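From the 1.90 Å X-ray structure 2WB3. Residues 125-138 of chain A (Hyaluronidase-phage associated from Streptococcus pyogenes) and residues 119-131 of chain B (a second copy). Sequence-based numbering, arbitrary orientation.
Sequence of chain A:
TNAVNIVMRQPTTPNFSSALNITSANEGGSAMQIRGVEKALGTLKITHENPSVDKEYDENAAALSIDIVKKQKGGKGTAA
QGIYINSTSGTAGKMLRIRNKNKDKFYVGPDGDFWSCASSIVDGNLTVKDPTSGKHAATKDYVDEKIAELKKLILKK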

# COMPACT_ATOMS: atom_id res chain seq x y z
N ASN A 125 -31.54 -38.37 3.21
CA ASN A 125 -32.87 -37.95 3.62
C ASN A 125 -32.88 -36.48 3.95
O ASN A 125 -31.83 -35.86 4.13
CB ASN A 125 -33.38 -38.77 4.80
CG ASN A 125 -33.44 -40.23 4.48
OD1 ASN A 125 -32.57 -40.99 4.92
ND2 ASN A 125 -34.43 -40.63 3.66
N LEU A 126 -34.09 -35.94 3.98
CA LEU A 126 -34.32 -34.63 4.54
C LEU A 126 -35.21 -34.85 5.77
O LEU A 126 -36.32 -35.40 5.65
CB LEU A 126 -35.04 -33.74 3.52
CG LEU A 126 -35.18 -32.32 4.06
CD1 LEU A 126 -33.80 -31.60 4.16
CD2 LEU A 126 -36.08 -31.56 3.18
N THR A 127 -34.78 -34.39 6.93
CA THR A 127 -35.65 -34.41 8.08
C THR A 127 -36.44 -33.10 8.09
O THR A 127 -35.86 -32.01 7.91
CB THR A 127 -34.83 -34.63 9.32
OG1 THR A 127 -34.25 -35.92 9.21
CG2 THR A 127 -35.69 -34.59 10.57
N VAL A 128 -37.77 -33.20 8.24
CA VAL A 128 -38.68 -32.05 8.26
C VAL A 128 -39.73 -32.22 9.36
O VAL A 128 -39.86 -33.29 9.94
CB VAL A 128 -39.43 -31.88 6.92
CG1 VAL A 128 -38.50 -31.35 5.85
CG2 VAL A 128 -40.06 -33.17 6.46
N LYS A 129 -40.48 -31.16 9.65
CA LYS A 129 -41.65 -31.29 10.53
C LYS A 129 -42.87 -31.79 9.76
O LYS A 129 -42.92 -31.65 8.51
CB LYS A 129 -41.92 -29.96 11.22
CG LYS A 129 -40.98 -29.73 12.38
CD LYS A 129 -41.18 -28.38 13.05
CE LYS A 129 -40.49 -28.40 14.42
NZ LYS A 129 -40.62 -27.13 15.21
N ASP A 130 -43.84 -32.38 10.47
CA ASP A 130 -45.11 -32.82 9.84
C ASP A 130 -45.81 -31.70 9.10
O ASP A 130 -45.86 -30.59 9.60
CB ASP A 130 -46.10 -33.32 10.89
CG ASP A 130 -45.65 -34.56 11.58
OD1 ASP A 130 -44.94 -35.39 10.96
OD2 ASP A 130 -46.03 -34.69 12.77
N PRO A 131 -46.38 -31.99 7.92
CA PRO A 131 -47.02 -30.97 7.14
C PRO A 131 -48.28 -30.44 7.83
O PRO A 131 -48.98 -31.19 8.51
CB PRO A 131 -47.39 -31.71 5.85
CG PRO A 131 -47.55 -33.07 6.25
CD PRO A 131 -46.50 -33.31 7.28
N THR A 132 -48.54 -29.16 7.68
CA THR A 132 -49.75 -28.55 8.24
C THR A 132 -50.40 -27.77 7.13
O THR A 132 -51.23 -26.90 7.37
CB THR A 132 -49.46 -27.57 9.38
OG1 THR A 132 -48.76 -26.42 8.86
CG2 THR A 132 -48.69 -28.25 10.55
N SER A 133 -49.98 -28.06 5.90
CA SER A 133 -50.41 -27.29 4.75
C SER A 133 -50.24 -28.12 3.50
O SER A 133 -49.44 -29.04 3.46
CB SER A 133 -49.60 -26.00 4.66
OG SER A 133 -50.27 -25.06 3.88
N GLY A 134 -51.03 -27.80 2.48
CA GLY A 134 -51.10 -28.55 1.23
C GLY A 134 -49.77 -28.92 0.62
O GLY A 134 -49.46 -30.10 0.43
N LYS A 135 -48.98 -27.89 0.31
CA LYS A 135 -47.70 -28.09 -0.37
C LYS A 135 -46.50 -28.29 0.57
O LYS A 135 -45.36 -28.26 0.12
CB LYS A 135 -47.43 -26.93 -1.34
CG LYS A 135 -48.51 -26.71 -2.42
CD LYS A 135 -48.77 -28.00 -3.23
CE LYS A 135 -50.01 -27.91 -4.11
NZ LYS A 135 -50.40 -29.31 -4.52
N HIS A 136 -46.73 -28.51 1.86
CA HIS A 136 -45.65 -28.92 2.75
C HIS A 136 -45.30 -30.36 2.46
O HIS A 136 -46.20 -31.17 2.17
CB HIS A 136 -46.04 -28.83 4.23
CG HIS A 136 -46.12 -27.43 4.76
ND1 HIS A 136 -46.51 -27.16 6.06
CD2 HIS A 136 -45.91 -26.23 4.17
CE1 HIS A 136 -46.50 -25.85 6.26
NE2 HIS A 136 -46.15 -25.26 5.12
N ALA A 137 -44.02 -30.70 2.57
CA ALA A 137 -43.57 -32.06 2.32
C ALA A 137 -44.02 -32.98 3.46
O ALA A 137 -44.05 -32.56 4.63
CB ALA A 137 -42.06 -32.10 2.16
N ALA A 138 -44.37 -34.23 3.12
CA ALA A 138 -44.97 -35.15 4.11
C ALA A 138 -43.89 -35.98 4.74
O ALA A 138 -43.00 -36.42 4.05
CB ALA A 138 -46.03 -36.04 3.45
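Chain B (119-131) SSIVDGNLTVKDP

Chain B enters in extended form beside N125(A). The OG of S119(B) accepts a hydrogen bond from N125(A) N at 2.9 Å. S120(B) and I121(B) pair in parallel with L126(A) and T127(A). S120(B) N donates to N125(A) O and S120(B) O accepts from T127(A) N, both at 2.9 Å. Water 1 also donates to S120(B) O and is hydrogen-bonded to T127(A) OG1. I121(B) pairs with T127(A), CA to CA 4.6 Å, with both side chains on the same face. L126(A) and S120(B) share the other face. V122(B) N then donates to T127(A) O at 2.9 Å.

The parallel pairing ends here. D123(B) OD1 forms a salt bridge with K129(A) NZ at 3.4 Å. G124(B) has phi 160°, a value glycine accepts easily because it has no side chain; G124(B) O accepts from K129(A) N at 3.0 Å. N125(B) ND2 donates to D130(A) O at 2.8 Å, and N125(B) CB sits over the ring face of H136(A), 3.6 Å from the centroid.

L126(B) CD2 meets L126(A) CD2 at 3.5 Å, joining the same leucine of two copies. L126(B) O accepts a hydrogen bond from A137(A) N at 2.8 Å. T127(B) forms a single backbone bridge with H136(A), CA to CA 4.3 Å. V128(B) N donates to K135(A) O at 2.9 Å. Finally, D130(B) OD1 and K135(A) NZ form a salt bridge at 3.0 Å.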

# COMPACT_ATOMS: atom_id res chain seq x y z
N SER B 119 -27.55 -36.33 4.08
CA SER B 119 -28.79 -36.12 4.80
C SER B 119 -28.79 -34.80 5.55
O SER B 119 -27.84 -34.45 6.26
CB SER B 119 -29.07 -37.26 5.78
OG SER B 119 -29.35 -38.44 5.06
N SER B 120 -29.89 -34.09 5.39
CA SER B 120 -29.99 -32.73 5.86
C SER B 120 -31.25 -32.56 6.67
O SER B 120 -32.05 -33.51 6.81
CB SER B 120 -29.98 -31.81 4.63
OG SER B 120 -28.72 -32.00 3.99
N ILE B 121 -31.45 -31.35 7.18
CA ILE B 121 -32.44 -31.13 8.20
C ILE B 121 -32.99 -29.73 8.07
O ILE B 121 -32.24 -28.77 7.91
CB ILE B 121 -31.85 -31.24 9.58
CG1 ILE B 121 -31.26 -32.61 9.84
CG2 ILE B 121 -32.92 -31.02 10.65
CD1 ILE B 121 -30.42 -32.60 11.13
N VAL B 122 -34.31 -29.61 8.16
CA VAL B 122 -34.96 -28.34 8.31
C VAL B 122 -35.79 -28.40 9.59
O VAL B 122 -36.69 -29.23 9.72
CB VAL B 122 -35.88 -28.06 7.10
CG1 VAL B 122 -36.55 -26.73 7.27
CG2 VAL B 122 -35.11 -28.09 5.78
N ASP B 123 -35.53 -27.50 10.52
CA ASP B 123 -36.34 -27.43 11.72
C ASP B 123 -37.55 -26.59 11.36
O ASP B 123 -37.64 -25.41 11.72
CB ASP B 123 -35.53 -26.80 12.85
CG ASP B 123 -36.32 -26.70 14.16
OD1 ASP B 123 -37.34 -27.40 14.33
OD2 ASP B 123 -35.91 -25.90 15.03
N GLY B 124 -38.46 -27.20 10.62
CA GLY B 124 -39.66 -26.52 10.16
C GLY B 124 -40.19 -27.30 8.99
O GLY B 124 -39.72 -28.41 8.72
N ASN B 125 -41.15 -26.75 8.26
CA ASN B 125 -41.60 -27.44 7.07
C ASN B 125 -40.75 -27.07 5.89
O ASN B 125 -40.02 -26.07 5.92
CB ASN B 125 -43.07 -27.19 6.78
CG ASN B 125 -43.94 -27.62 7.92
OD1 ASN B 125 -44.42 -26.77 8.68
ND2 ASN B 125 -44.12 -28.94 8.08
N LEU B 126 -40.83 -27.90 4.86
CA LEU B 126 -40.32 -27.56 3.57
C LEU B 126 -41.53 -27.49 2.63
O LEU B 126 -42.27 -28.48 2.49
CB LEU B 126 -39.34 -28.65 3.08
CG LEU B 126 -38.71 -28.24 1.76
CD1 LEU B 126 -37.73 -27.04 1.94
CD2 LEU B 126 -37.99 -29.39 1.20
N THR B 127 -41.73 -26.37 1.96
CA THR B 127 -42.75 -26.30 0.94
C THR B 127 -42.12 -26.74 -0.38
O THR B 127 -41.01 -26.28 -0.73
CB THR B 127 -43.33 -24.92 0.91
OG1 THR B 127 -43.97 -24.70 2.16
CG2 THR B 127 -44.36 -24.77 -0.19
N VAL B 128 -42.78 -27.67 -1.08
CA VAL B 128 -42.31 -28.21 -2.36
C VAL B 128 -43.48 -28.34 -3.35
O VAL B 128 -44.63 -28.20 -2.96
CB VAL B 128 -41.67 -29.62 -2.20
CG1 VAL B 128 -40.32 -29.52 -1.55
CG2 VAL B 128 -42.56 -30.55 -1.42
N LYS B 129 -43.17 -28.60 -4.61
CA LYS B 129 -44.22 -28.94 -5.58
C LYS B 129 -44.58 -30.43 -5.49
O LYS B 129 -43.77 -31.24 -4.99
CB LYS B 129 -43.78 -28.55 -6.98
CG LYS B 129 -43.95 -27.06 -7.23
CD LYS B 129 -43.46 -26.63 -8.60
CE LYS B 129 -44.02 -25.23 -8.90
NZ LYS B 129 -43.63 -24.68 -10.24
N ASP B 130 -45.79 -30.79 -5.95
CA ASP B 130 -46.21 -32.21 -6.00
C ASP B 130 -45.23 -33.08 -6.77
O ASP B 130 -44.76 -32.66 -7.81
CB ASP B 130 -47.56 -32.36 -6.70
CG ASP B 130 -48.68 -31.73 -5.95
OD1 ASP B 130 -48.64 -31.69 -4.69
OD2 ASP B 130 -49.62 -31.29 -6.65
N PRO B 131 -44.96 -34.29 -6.28
CA PRO B 131 -44.01 -35.16 -6.93
C PRO B 131 -44.51 -35.61 -8.30
O PRO B 131 -45.72 -35.81 -8.49
CB PRO B 131 -43.92 -36.35 -5.97
CG PRO B 131 -45.18 -36.38 -5.32
CD PRO B 131 -45.57 -34.95 -5.12
O HOH W 1 -32.21 -36.13 7.64
O HOH W 2 -42.96 -30.35 6.00